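Local atomic coordinates of bradyzoite pseudokinase 1 (Toxoplasma gondii, PDB entry 6M7Z), a protein that is a divergent pseudokinase of a kinase group lacking the glycine-rich loop, and probably acts in shaping the membranes of the parasitophorous vacuole. Residues A[77-82]-A[92-97]; A[170-175]-A[241-246]; A[176-179]-A[183-186]; A[263-268]-A[293-298]. All coordinates share one frame; numbering follows the deposited sequence.

Interaction 1: A[77-82]-A[92-97]; sequences SAKVRL and VYEPYL. With EDO (1,2-ethanediol), chain H.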
loop_
_atom_site.group_PDB
_atom_site.type_symbol
_atom_site.label_atom_id
_atom_site.label_comp_id
_atom_site.label_asym_id
_atom_site.label_seq_id
_atom_site.Cartn_x
_atom_site.Cartn_y
_atom_site.Cartn_z
ATOM N N SER A 77 11.829 -1.056 5.643
ATOM C CA SER A 77 10.932 -1.537 6.682
ATOM C C SER A 77 10.607 -3.012 6.440
ATOM O O SER A 77 10.606 -3.495 5.322
ATOM C CB SER A 77 9.690 -0.699 6.756
ATOM O OG SER A 77 9.029 -0.713 5.504
ATOM N N ALA A 78 10.396 -3.725 7.540
ATOM C CA ALA A 78 10.089 -5.143 7.514
ATOM C C ALA A 78 8.680 -5.350 8.080
ATOM O O ALA A 78 8.330 -4.841 9.131
ATOM C CB ALA A 78 11.116 -5.901 8.305
ATOM N N LYS A 79 7.865 -6.070 7.320
ATOM C CA LYS A 79 6.564 -6.533 7.743
ATOM C C LYS A 79 6.724 -7.985 8.193
ATOM O O LYS A 79 7.083 -8.850 7.393
ATOM C CB LYS A 79 5.599 -6.393 6.560
ATOM C CG LYS A 79 4.160 -6.149 6.931
ATOM C CD LYS A 79 3.224 -5.947 5.735
ATOM C CE LYS A 79 3.434 -4.668 4.953
ATOM N NZ LYS A 79 2.950 -4.788 3.555
ATOM N N VAL A 80 6.470 -8.257 9.466
ATOM C CA VAL A 80 6.693 -9.585 10.024
ATOM C C VAL A 80 5.361 -10.165 10.514
ATOM O O VAL A 80 4.518 -9.441 11.033
ATOM C CB VAL A 80 7.739 -9.558 11.148
ATOM C CG1 VAL A 80 8.988 -8.864 10.682
ATOM C CG2 VAL A 80 7.249 -8.901 12.405
ATOM N N ARG A 81 5.187 -11.473 10.323
ATOM C CA ARG A 81 4.020 -12.208 10.794
ATOM C C ARG A 81 4.495 -13.520 11.429
ATOM O O ARG A 81 5.414 -14.188 10.921
ATOM C CB ARG A 81 3.049 -12.557 9.663
ATOM C CG ARG A 81 2.139 -11.431 9.185
ATOM C CD ARG A 81 1.079 -11.875 8.212
ATOM N NE ARG A 81 -0.169 -11.103 8.245
ATOM C CZ ARG A 81 -0.440 -10.061 7.461
ATOM N NH1 ARG A 81 0.525 -9.515 6.737
ATOM N NH2 ARG A 81 -1.682 -9.603 7.371
ATOM N N LEU A 82 3.833 -13.894 12.526
ATOM C CA LEU A 82 4.076 -15.147 13.196
ATOM C C LEU A 82 3.519 -16.284 12.329
ATOM O O LEU A 82 2.373 -16.230 11.905
ATOM C CB LEU A 82 3.383 -15.095 14.556
ATOM C CG LEU A 82 3.865 -16.110 15.593
ATOM C CD1 LEU A 82 5.308 -15.835 16.005
ATOM C CD2 LEU A 82 2.938 -16.132 16.803
ATOM N N VAL A 92 1.741 -16.384 4.687
ATOM C CA VAL A 92 2.405 -16.399 3.381
ATOM C C VAL A 92 1.530 -15.831 2.265
ATOM O O VAL A 92 2.021 -15.750 1.127
ATOM C CB VAL A 92 2.905 -17.806 2.998
ATOM C CG1 VAL A 92 3.809 -18.363 4.074
ATOM C CG2 VAL A 92 1.778 -18.770 2.718
ATOM N N TYR A 93 0.283 -15.436 2.559
ATOM C CA TYR A 93 -0.602 -14.908 1.515
ATOM C C TYR A 93 0.028 -13.681 0.842
ATOM O O TYR A 93 0.090 -13.613 -0.363
ATOM C CB TYR A 93 -1.989 -14.566 2.067
ATOM C CG TYR A 93 -2.955 -14.122 1.001
ATOM C CD1 TYR A 93 -3.456 -15.025 0.085
ATOM C CD2 TYR A 93 -3.327 -12.795 0.874
ATOM C CE1 TYR A 93 -4.341 -14.627 -0.910
ATOM C CE2 TYR A 93 -4.206 -12.375 -0.109
ATOM C CZ TYR A 93 -4.710 -13.292 -1.014
ATOM O OH TYR A 93 -5.588 -12.886 -1.980
ATOM N N GLU A 94 0.481 -12.715 1.636
ATOM C CA GLU A 94 0.995 -11.478 1.086
ATOM C C GLU A 94 2.281 -11.758 0.293
ATOM O O GLU A 94 2.441 -11.273 -0.825
ATOM C CB GLU A 94 1.178 -10.424 2.180
ATOM C CG GLU A 94 1.342 -9.032 1.611
ATOM C CD GLU A 94 1.507 -7.895 2.614
ATOM O OE1 GLU A 94 1.495 -8.184 3.871
ATOM O OE2 GLU A 94 1.648 -6.724 2.151
ATOM N N PRO A 95 3.262 -12.526 0.823
ATOM C CA PRO A 95 4.413 -12.929 0.008
ATOM C C PRO A 95 4.011 -13.600 -1.314
ATOM O O PRO A 95 4.622 -13.335 -2.372
ATOM C CB PRO A 95 5.161 -13.909 0.917
ATOM C CG PRO A 95 4.791 -13.442 2.332
ATOM C CD PRO A 95 3.353 -12.985 2.226
ATOM N N TYR A 96 2.983 -14.454 -1.261
ATOM C CA TYR A 96 2.503 -15.125 -2.454
ATOM C C TYR A 96 2.050 -14.087 -3.495
ATOM O O TYR A 96 2.444 -14.185 -4.657
ATOM C CB TYR A 96 1.373 -16.092 -2.094
ATOM C CG TYR A 96 0.816 -16.859 -3.263
ATOM C CD1 TYR A 96 -0.180 -16.332 -4.056
ATOM C CD2 TYR A 96 1.294 -18.114 -3.584
ATOM C CE1 TYR A 96 -0.711 -17.052 -5.116
ATOM C CE2 TYR A 96 0.800 -18.831 -4.658
ATOM C CZ TYR A 96 -0.207 -18.299 -5.432
ATOM O OH TYR A 96 -0.704 -18.995 -6.497
ATOM N N LEU A 97 1.213 -13.116 -3.098
ATOM C CA LEU A 97 0.768 -12.072 -4.025
ATOM C C LEU A 97 1.975 -11.395 -4.674
ATOM O O LEU A 97 1.991 -11.223 -5.880
ATOM C CB LEU A 97 -0.072 -11.011 -3.315
ATOM C CG LEU A 97 -1.462 -11.420 -2.851
ATOM C CD1 LEU A 97 -2.223 -10.183 -2.360
ATOM C CD2 LEU A 97 -2.265 -12.091 -3.958
HETATM C C1 EDO H . 4.219 -11.366 6.122
HETATM O O1 EDO H . 5.525 -10.966 6.583
HETATM C C2 EDO H . 3.364 -10.115 5.923
HETATM O O2 EDO H . 2.048 -10.410 5.428
#

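Interaction 2: A[170-175]-A[241-246]; sequences IELNSF and FRNLVQ. With EDO (1,2-ethanediol), chain G.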
loop_
_atom_site.group_PDB
_atom_site.type_symbol
_atom_site.label_atom_id
_atom_site.label_comp_id
_atom_site.label_asym_id
_atom_site.label_seq_id
_atom_site.Cartn_x
_atom_site.Cartn_y
_atom_site.Cartn_z
ATOM N N ILE A 170 -9.550 -0.311 1.882
ATOM C CA ILE A 170 -8.979 0.978 1.559
ATOM C C ILE A 170 -9.324 2.005 2.644
ATOM O O ILE A 170 -10.470 2.129 3.071
ATOM C CB ILE A 170 -9.435 1.466 0.173
ATOM C CG1 ILE A 170 -8.765 0.652 -0.936
ATOM C CG2 ILE A 170 -9.171 2.959 -0.009
ATOM C CD1 ILE A 170 -9.622 0.607 -2.196
ATOM N N GLU A 171 -8.286 2.747 3.045
ATOM C CA GLU A 171 -8.373 3.948 3.852
ATOM C C GLU A 171 -7.215 4.868 3.450
ATOM O O GLU A 171 -6.332 4.462 2.720
ATOM C CB GLU A 171 -8.405 3.602 5.341
ATOM C CG GLU A 171 -7.195 2.844 5.851
ATOM C CD GLU A 171 -7.176 2.489 7.335
ATOM O OE1 GLU A 171 -6.870 3.382 8.125
ATOM O OE2 GLU A 171 -7.479 1.322 7.698
ATOM N N LEU A 172 -7.210 6.107 3.938
ATOM C CA LEU A 172 -6.128 7.014 3.628
ATOM C C LEU A 172 -4.773 6.388 3.929
ATOM O O LEU A 172 -3.831 6.575 3.163
ATOM C CB LEU A 172 -6.288 8.320 4.403
ATOM C CG LEU A 172 -7.165 9.356 3.711
ATOM C CD1 LEU A 172 -7.221 10.602 4.561
ATOM C CD2 LEU A 172 -6.643 9.689 2.327
ATOM N N ASN A 173 -4.669 5.664 5.040
ATOM C CA ASN A 173 -3.365 5.093 5.479
ATOM C C ASN A 173 -2.999 3.840 4.665
ATOM O O ASN A 173 -1.924 3.287 4.876
ATOM C CB ASN A 173 -3.332 4.834 6.986
ATOM C CG ASN A 173 -3.095 6.090 7.808
ATOM O OD1 ASN A 173 -2.637 7.127 7.309
ATOM N ND2 ASN A 173 -3.407 6.006 9.089
ATOM N N SER A 174 -3.854 3.413 3.730
ATOM C CA SER A 174 -3.484 2.405 2.764
ATOM C C SER A 174 -2.415 2.963 1.824
ATOM O O SER A 174 -1.660 2.209 1.255
ATOM C CB SER A 174 -4.677 1.922 1.972
ATOM O OG SER A 174 -5.651 1.314 2.800
ATOM N N PHE A 175 -2.394 4.286 1.665
ATOM C CA PHE A 175 -1.515 4.990 0.771
ATOM C C PHE A 175 -0.308 5.496 1.560
ATOM O O PHE A 175 -0.448 5.968 2.693
ATOM C CB PHE A 175 -2.267 6.133 0.082
ATOM C CG PHE A 175 -3.396 5.673 -0.813
ATOM C CD1 PHE A 175 -3.173 5.343 -2.139
ATOM C CD2 PHE A 175 -4.684 5.546 -0.320
ATOM C CE1 PHE A 175 -4.212 4.915 -2.951
ATOM C CE2 PHE A 175 -5.721 5.105 -1.126
ATOM C CZ PHE A 175 -5.488 4.794 -2.437
ATOM N N PHE A 241 -11.699 9.804 0.666
ATOM C CA PHE A 241 -11.747 11.152 0.114
ATOM C C PHE A 241 -12.464 12.091 1.082
ATOM O O PHE A 241 -12.020 13.227 1.301
ATOM C CB PHE A 241 -12.420 11.166 -1.258
ATOM C CG PHE A 241 -11.580 10.635 -2.393
ATOM C CD1 PHE A 241 -10.208 10.535 -2.299
ATOM C CD2 PHE A 241 -12.182 10.267 -3.588
ATOM C CE1 PHE A 241 -9.469 10.003 -3.334
ATOM C CE2 PHE A 241 -11.433 9.759 -4.638
ATOM C CZ PHE A 241 -10.079 9.638 -4.506
ATOM N N ARG A 242 -13.551 11.602 1.681
ATOM C CA ARG A 242 -14.275 12.365 2.679
ATOM C C ARG A 242 -13.331 12.685 3.849
ATOM O O ARG A 242 -13.313 13.813 4.341
ATOM C CB ARG A 242 -15.525 11.604 3.125
ATOM C CG ARG A 242 -16.352 12.328 4.171
ATOM C CD ARG A 242 -16.730 13.772 3.851
ATOM N NE ARG A 242 -17.488 13.916 2.612
ATOM C CZ ARG A 242 -18.772 13.568 2.458
ATOM N NH1 ARG A 242 -19.447 13.041 3.465
ATOM N NH2 ARG A 242 -19.354 13.721 1.279
ATOM N N ASN A 243 -12.547 11.685 4.271
ATOM C CA ASN A 243 -11.582 11.806 5.349
ATOM C C ASN A 243 -10.583 12.905 4.989
ATOM O O ASN A 243 -10.252 13.758 5.820
ATOM C CB ASN A 243 -10.947 10.444 5.645
ATOM C CG ASN A 243 -10.090 10.371 6.889
ATOM O OD1 ASN A 243 -9.883 11.357 7.587
ATOM N ND2 ASN A 243 -9.534 9.204 7.140
ATOM N N LEU A 244 -10.129 12.885 3.729
ATOM C CA LEU A 244 -9.151 13.830 3.211
ATOM C C LEU A 244 -9.709 15.266 3.292
ATOM O O LEU A 244 -9.041 16.177 3.809
ATOM C CB LEU A 244 -8.835 13.391 1.782
ATOM C CG LEU A 244 -7.766 14.126 0.984
ATOM C CD1 LEU A 244 -6.547 14.407 1.810
ATOM C CD2 LEU A 244 -7.389 13.273 -0.218
ATOM N N VAL A 245 -10.950 15.456 2.824
ATOM C CA VAL A 245 -11.609 16.757 2.848
ATOM C C VAL A 245 -11.788 17.254 4.297
ATOM O O VAL A 245 -11.588 18.436 4.582
ATOM C CB VAL A 245 -12.958 16.713 2.099
ATOM C CG1 VAL A 245 -13.788 17.958 2.362
ATOM C CG2 VAL A 245 -12.763 16.548 0.607
ATOM N N GLN A 246 -12.186 16.375 5.218
ATOM C CA GLN A 246 -12.355 16.757 6.629
ATOM C C GLN A 246 -11.013 17.231 7.215
ATOM O O GLN A 246 -10.986 18.139 8.036
ATOM C CB GLN A 246 -12.912 15.595 7.466
ATOM C CG GLN A 246 -14.372 15.260 7.186
ATOM C CD GLN A 246 -14.766 13.892 7.691
ATOM O OE1 GLN A 246 -13.925 13.111 8.119
ATOM N NE2 GLN A 246 -16.054 13.591 7.655
HETATM C C1 EDO G . -6.388 9.807 9.119
HETATM O O1 EDO G . -6.348 8.497 8.547
HETATM C C2 EDO G . -7.643 9.925 9.965
HETATM O O2 EDO G . -8.045 11.294 10.030
HETATM O O HOH W 1 -9.436 6.887 5.697
#

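Interaction 3: A[176-179]-A[183-186]; sequences SVLP and VVLG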
loop_
_atom_site.group_PDB
_atom_site.type_symbol
_atom_site.label_atom_id
_atom_site.label_comp_id
_atom_site.label_asym_id
_atom_site.label_seq_id
_atom_site.Cartn_x
_atom_site.Cartn_y
_atom_site.Cartn_z
ATOM N N SER A 176 0.876 5.394 0.951
ATOM C CA SER A 176 2.096 5.894 1.572
ATOM C C SER A 176 2.960 6.627 0.534
ATOM O O SER A 176 2.786 6.482 -0.669
ATOM C CB SER A 176 2.840 4.796 2.267
ATOM O OG SER A 176 3.399 3.874 1.347
ATOM N N VAL A 177 3.870 7.454 1.038
ATOM C CA VAL A 177 4.699 8.291 0.215
ATOM C C VAL A 177 6.112 7.714 0.257
ATOM O O VAL A 177 6.704 7.637 1.325
ATOM C CB VAL A 177 4.684 9.751 0.709
ATOM C CG1 VAL A 177 5.550 10.635 -0.183
ATOM C CG2 VAL A 177 3.267 10.304 0.814
ATOM N N LEU A 178 6.632 7.293 -0.903
ATOM C CA LEU A 178 7.977 6.728 -0.968
ATOM C C LEU A 178 8.986 7.870 -0.870
ATOM O O LEU A 178 8.643 9.047 -1.043
ATOM C CB LEU A 178 8.140 5.931 -2.265
ATOM C CG LEU A 178 7.233 4.699 -2.403
ATOM C CD1 LEU A 178 7.526 3.949 -3.694
ATOM C CD2 LEU A 178 7.381 3.778 -1.202
ATOM N N PRO A 179 10.270 7.577 -0.539
ATOM C CA PRO A 179 11.297 8.618 -0.483
ATOM C C PRO A 179 11.378 9.486 -1.753
ATOM O O PRO A 179 11.570 10.690 -1.630
ATOM C CB PRO A 179 12.578 7.839 -0.221
ATOM C CG PRO A 179 12.095 6.633 0.548
ATOM C CD PRO A 179 10.779 6.267 -0.111
ATOM N N VAL A 183 3.420 8.341 -4.592
ATOM C CA VAL A 183 2.380 7.885 -3.682
ATOM C C VAL A 183 1.857 6.548 -4.203
ATOM O O VAL A 183 1.410 6.470 -5.330
ATOM C CB VAL A 183 1.254 8.922 -3.548
ATOM C CG1 VAL A 183 0.093 8.402 -2.726
ATOM C CG2 VAL A 183 1.774 10.225 -2.981
ATOM N N VAL A 184 1.897 5.523 -3.340
ATOM C CA VAL A 184 1.610 4.135 -3.717
ATOM C C VAL A 184 0.544 3.546 -2.789
ATOM O O VAL A 184 0.403 3.964 -1.653
ATOM C CB VAL A 184 2.881 3.261 -3.712
ATOM C CG1 VAL A 184 3.918 3.817 -4.693
ATOM C CG2 VAL A 184 3.466 3.103 -2.314
ATOM N N LEU A 185 -0.183 2.555 -3.326
ATOM C CA LEU A 185 -1.190 1.816 -2.600
ATOM C C LEU A 185 -0.559 0.554 -2.021
ATOM O O LEU A 185 -0.008 -0.265 -2.752
ATOM C CB LEU A 185 -2.328 1.454 -3.549
ATOM C CG LEU A 185 -3.467 0.637 -2.949
ATOM C CD1 LEU A 185 -4.048 1.322 -1.710
ATOM C CD2 LEU A 185 -4.546 0.415 -3.998
ATOM N N GLY A 186 -0.685 0.411 -0.698
ATOM C CA GLY A 186 -0.209 -0.756 0.061
ATOM C C GLY A 186 -1.368 -1.432 0.794
ATOM O O GLY A 186 -2.548 -1.355 0.359
#

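Interaction 4: A[263-268]-A[293-298]; sequences QDHLEL and DPLFEG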
loop_
_atom_site.group_PDB
_atom_site.type_symbol
_atom_site.label_atom_id
_atom_site.label_comp_id
_atom_site.label_asym_id
_atom_site.label_seq_id
_atom_site.Cartn_x
_atom_site.Cartn_y
_atom_site.Cartn_z
ATOM N N GLN A 263 -9.154 25.608 -2.448
ATOM C CA GLN A 263 -10.507 25.493 -1.936
ATOM C C GLN A 263 -11.473 24.931 -3.000
ATOM O O GLN A 263 -12.409 24.186 -2.669
ATOM C CB GLN A 263 -10.992 26.841 -1.395
ATOM C CG GLN A 263 -12.243 26.740 -0.526
ATOM C CD GLN A 263 -12.034 25.898 0.715
ATOM O OE1 GLN A 263 -10.946 25.870 1.308
ATOM N NE2 GLN A 263 -13.086 25.194 1.119
ATOM N N ASP A 264 -11.261 25.279 -4.274
ATOM C CA ASP A 264 -12.159 24.829 -5.349
ATOM C C ASP A 264 -11.956 23.322 -5.600
ATOM O O ASP A 264 -12.921 22.604 -5.919
ATOM C CB ASP A 264 -12.019 25.699 -6.608
ATOM C CG ASP A 264 -10.693 25.593 -7.348
ATOM O OD1 ASP A 264 -9.636 25.521 -6.676
ATOM O OD2 ASP A 264 -10.726 25.600 -8.599
ATOM N N HIS A 265 -10.716 22.835 -5.457
ATOM C CA HIS A 265 -10.421 21.388 -5.543
ATOM C C HIS A 265 -11.156 20.627 -4.434
ATOM O O HIS A 265 -11.723 19.573 -4.689
ATOM C CB HIS A 265 -8.905 21.121 -5.480
ATOM C CG HIS A 265 -8.151 21.433 -6.733
ATOM N ND1 HIS A 265 -6.766 21.446 -6.767
ATOM C CD2 HIS A 265 -8.564 21.807 -7.965
ATOM C CE1 HIS A 265 -6.363 21.770 -7.981
ATOM N NE2 HIS A 265 -7.447 21.998 -8.736
ATOM N N LEU A 266 -11.138 21.170 -3.209
ATOM C CA LEU A 266 -11.762 20.528 -2.037
ATOM C C LEU A 266 -13.275 20.386 -2.241
ATOM O O LEU A 266 -13.843 19.337 -1.916
ATOM C CB LEU A 266 -11.472 21.328 -0.765
ATOM C CG LEU A 266 -10.079 21.154 -0.169
ATOM C CD1 LEU A 266 -9.827 22.145 0.963
ATOM C CD2 LEU A 266 -9.873 19.731 0.317
ATOM N N GLU A 267 -13.915 21.436 -2.764
ATOM C CA GLU A 267 -15.362 21.441 -2.954
ATOM C C GLU A 267 -15.724 20.378 -4.004
ATOM O O GLU A 267 -16.686 19.621 -3.828
ATOM C CB GLU A 267 -15.872 22.841 -3.313
ATOM C CG GLU A 267 -15.729 23.846 -2.178
ATOM C CD GLU A 267 -15.972 25.310 -2.530
ATOM O OE1 GLU A 267 -16.873 25.587 -3.341
ATOM O OE2 GLU A 267 -15.249 26.187 -1.988
ATOM N N LEU A 268 -14.921 20.297 -5.068
ATOM C CA LEU A 268 -15.144 19.324 -6.143
ATOM C C LEU A 268 -14.929 17.889 -5.623
ATOM O O LEU A 268 -15.713 16.992 -5.947
ATOM C CB LEU A 268 -14.215 19.634 -7.321
ATOM C CG LEU A 268 -14.586 20.871 -8.146
ATOM C CD1 LEU A 268 -13.536 21.133 -9.219
ATOM C CD2 LEU A 268 -15.984 20.747 -8.764
ATOM N N ASP A 293 -14.483 12.759 -13.989
ATOM C CA ASP A 293 -15.115 13.762 -13.137
ATOM C C ASP A 293 -14.474 15.120 -13.428
ATOM O O ASP A 293 -13.289 15.191 -13.772
ATOM C CB ASP A 293 -15.034 13.371 -11.654
ATOM C CG ASP A 293 -15.824 14.270 -10.711
ATOM O OD1 ASP A 293 -15.268 15.297 -10.275
ATOM O OD2 ASP A 293 -17.006 13.946 -10.430
ATOM N N PRO A 294 -15.250 16.231 -13.330
ATOM C CA PRO A 294 -14.714 17.587 -13.458
ATOM C C PRO A 294 -13.404 17.883 -12.711
ATOM O O PRO A 294 -12.597 18.677 -13.190
ATOM C CB PRO A 294 -15.828 18.453 -12.852
ATOM C CG PRO A 294 -17.103 17.695 -13.168
ATOM C CD PRO A 294 -16.716 16.233 -13.162
ATOM N N LEU A 295 -13.210 17.252 -11.546
ATOM C CA LEU A 295 -12.040 17.506 -10.701
ATOM C C LEU A 295 -10.741 17.212 -11.466
ATOM O O LEU A 295 -9.742 17.872 -11.218
ATOM C CB LEU A 295 -12.133 16.638 -9.439
ATOM C CG LEU A 295 -10.891 16.606 -8.549
ATOM C CD1 LEU A 295 -10.568 18.014 -8.043
ATOM C CD2 LEU A 295 -11.093 15.642 -7.390
ATOM N N PHE A 296 -10.766 16.241 -12.390
ATOM C CA PHE A 296 -9.536 15.719 -13.014
ATOM C C PHE A 296 -9.316 16.239 -14.444
ATOM O O PHE A 296 -8.382 15.788 -15.108
ATOM C CB PHE A 296 -9.560 14.189 -13.026
ATOM C CG PHE A 296 -9.767 13.560 -11.676
ATOM C CD1 PHE A 296 -8.991 13.941 -10.589
ATOM C CD2 PHE A 296 -10.737 12.587 -11.486
ATOM C CE1 PHE A 296 -9.169 13.351 -9.348
ATOM C CE2 PHE A 296 -10.923 12.006 -10.241
ATOM C CZ PHE A 296 -10.129 12.382 -9.181
ATOM N N GLU A 297 -10.135 17.185 -14.912
ATOM C CA GLU A 297 -9.942 17.738 -16.265
ATOM C C GLU A 297 -8.623 18.520 -16.322
ATOM O O GLU A 297 -8.306 19.292 -15.430
ATOM C CB GLU A 297 -11.136 18.587 -16.702
ATOM C CG GLU A 297 -12.270 17.742 -17.248
ATOM C CD GLU A 297 -13.596 18.456 -17.376
ATOM O OE1 GLU A 297 -13.600 19.708 -17.447
ATOM O OE2 GLU A 297 -14.619 17.750 -17.395
ATOM N N GLY A 298 -7.867 18.276 -17.394
ATOM C CA GLY A 298 -6.552 18.866 -17.615
ATOM C C GLY A 298 -5.413 17.965 -17.163
ATOM O O GLY A 298 -4.251 18.286 -17.417
#

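Interaction 1: A[77-82]-A[92-97]
K79 and R81, alternate residues of strand 76-82, reach E94 of helix 88-101, forming a salt-bridge network between the strand and helix in the β3 and αC positions of a kinase N-lobe. By position, K79 and E94 probably correspond to the classical lysine-glutamate pair.

Of the ionic contacts, K79 to E94 is the well-defined one: NZ of K79 lies 2.7 Å from OE2 of E94, on the syn side of the carboxylate and 22° out of its plane. The two side chains cross at about a right angle. K79 is extended to CD and then bends (chi3 -69°), which turns NZ back onto the acid, while E94 runs straight beyond CG. NZ also bonds to NE2 of H126. The second bridge, R81 NH1 to E94 OE1 at 3.3 Å, is weak and doubtful, because NH1 crowds the diol in the model; the guanidinium has its stronger partner in D189, through NH2.

The lysine stem accompanies the charge pair, its CD 3.4 Å from OE1 of E94. The 1,2-ethanediol, probably from the crystallisation liquor, lies between strand and helix, where its O1 donates to the backbone O of K79 at 2.7 Å.

Interaction 2: A[170-175]-A[241-246]
L172 meets N243 and L244 where the segment corresponding to the kinase catalytic loop, between strands 165-166 and 175-177, passes over helix 230-248, the αF position of the C-lobe. The first shell centres on one methyl. CD1 of L172 lies 3.7 Å from CG of N243, so the leucine branch abuts the amide group and not merely the stem of the asparagine. The same CD1 is 4.3 Å from CB of L244, giving the contact its apolar part.

No direct hydrogen bond crosses between the segments; a water supplies the polar link. It accepts from the backbone N of L172 at 2.9 Å and from ND2 of N243 at 2.7 Å, tying the loop backbone to the helix side chain. With CG of N243 opposite its own backbone N (chi1 -170°), the amide leans out toward the loop. Its other end, OD1, accepts from O2 of a 1,2-ethanediol at 3.1 Å, probably from the crystallisation liquor.

Further out, M153 touches L172 and L137 touches L244, so helices 146-161 and 133-138 each back one of the two leucines. N173 fastens the loop to helix 133-138 by accepting from the backbone N of D135. Residues 172-174 form a 3-10 turn, closed by S174 N to E171 O, while OG of S174 accepts in return from the backbone N of E171 at 3.0 Å, with an N-H...O angle of 157°.

Interaction 3: A[176-179]-A[183-186]
S176 and V184 form an antiparallel hydrogen-bonded pair, each N donating to the other's O at 3.0 Å with N-H...O angles of 161° and 167°, and the neighbouring V177 and V183 form a non-hydrogen-bonded pair. The CA atoms bear this register out, 5.6 Å apart for the first pair and about a full ångström less for the second. The O of S176 also takes a CA-H...O contact from V183 CA at 3.3 Å.

Side chains divide between two faces. On one, V177 and V183 meet by CG2 to CG2 at 4.1 Å; in both valines CG2 stands beside the backbone N, and the two side chains cross at a slant. F312 touches both, and L149 and N152 of helix 146-161 lie against V183. On the other face, V184 is the shared neighbour: its CG2 lies 3.7 Å from OG of S176, while its CG1 meets CD1 of L178 at 3.7 Å. L178 stands at about a right angle to V184 and straddles it, its CD2 lying 4.1 Å from CG2 of the valine.

This is the hairpin β7-β8 that in kinases leads into the DFG region. Two backbone hydrogen bonds and two apolar side-chain pairs hold it: the near-linear bonds fix the register, and the side chains add van der Waals packing on both faces, with no charge involved.

Interaction 4: A[263-268]-A[293-298]
L295, L268 and H265 carry the packing between helix 263-276 and the turn at 293-298, and L295 is the residue most buried by it. One methyl does most of the touching: CD1 of L295 lies 4.1 Å from CB of L268 and 3.9 Å from the backbone O of H265, so it sits over the helix between two residues one turn apart. The same CD1 comes within 4.3 Å of CD2 of the H265 ring, meeting it obliquely.

L268 answers from the helix side. Its CB takes the methyl of L295, while its CD1 reaches 4.2 Å from CA of L295, so the leucine lies against the turn's backbone as well as its side chain. L295 has CG opposite its backbone N (chi1 171°), which extends the side chain toward the helix. L269 adds to the same apolar cluster.

The turn that presents L295 is held from within. OD1 of D293 accepts from the backbone N of L295 at 3.1 Å, nearly straight at 170°, and this is an Asx turn; OD2 of D293 makes a salt bridge to K275 of helix 263-276. CB of L295 lies over one face of the F296 ring, toward its rim, and the O of L295 accepts from Q147 NE2. D293-P294-L295-F296, after the αI-like helix 287-291, resembles the His-Pro-Trp-Phe type segment that follows αI in many kinase C-lobes, packed here on the αH-like helix.

In the fold
Along the chain, interaction 1 closes first, in the N-lobe; interaction 2 then opens, encloses interaction 3 and closes before interaction 4. Interactions 1 and 4 have centres about 37 Å apart on opposite sides of the chain's centre, so the set spans both lobes of the kinase fold. Interactions 2 and 3 are continuous: the segment corresponding to the catalytic loop runs into strand 175-177, and S174 O lies 2.8 Å from G186 N, a probable hydrogen bond. Interactions 2 and 4 involve successive helices 230-248 and 263-276, touching where V245 CG2 lies 3.9 Å from L266 O. Interaction 1 does not touch these C-lobe contacts, but R81 and E94 both meet D189, just past strand 183-185.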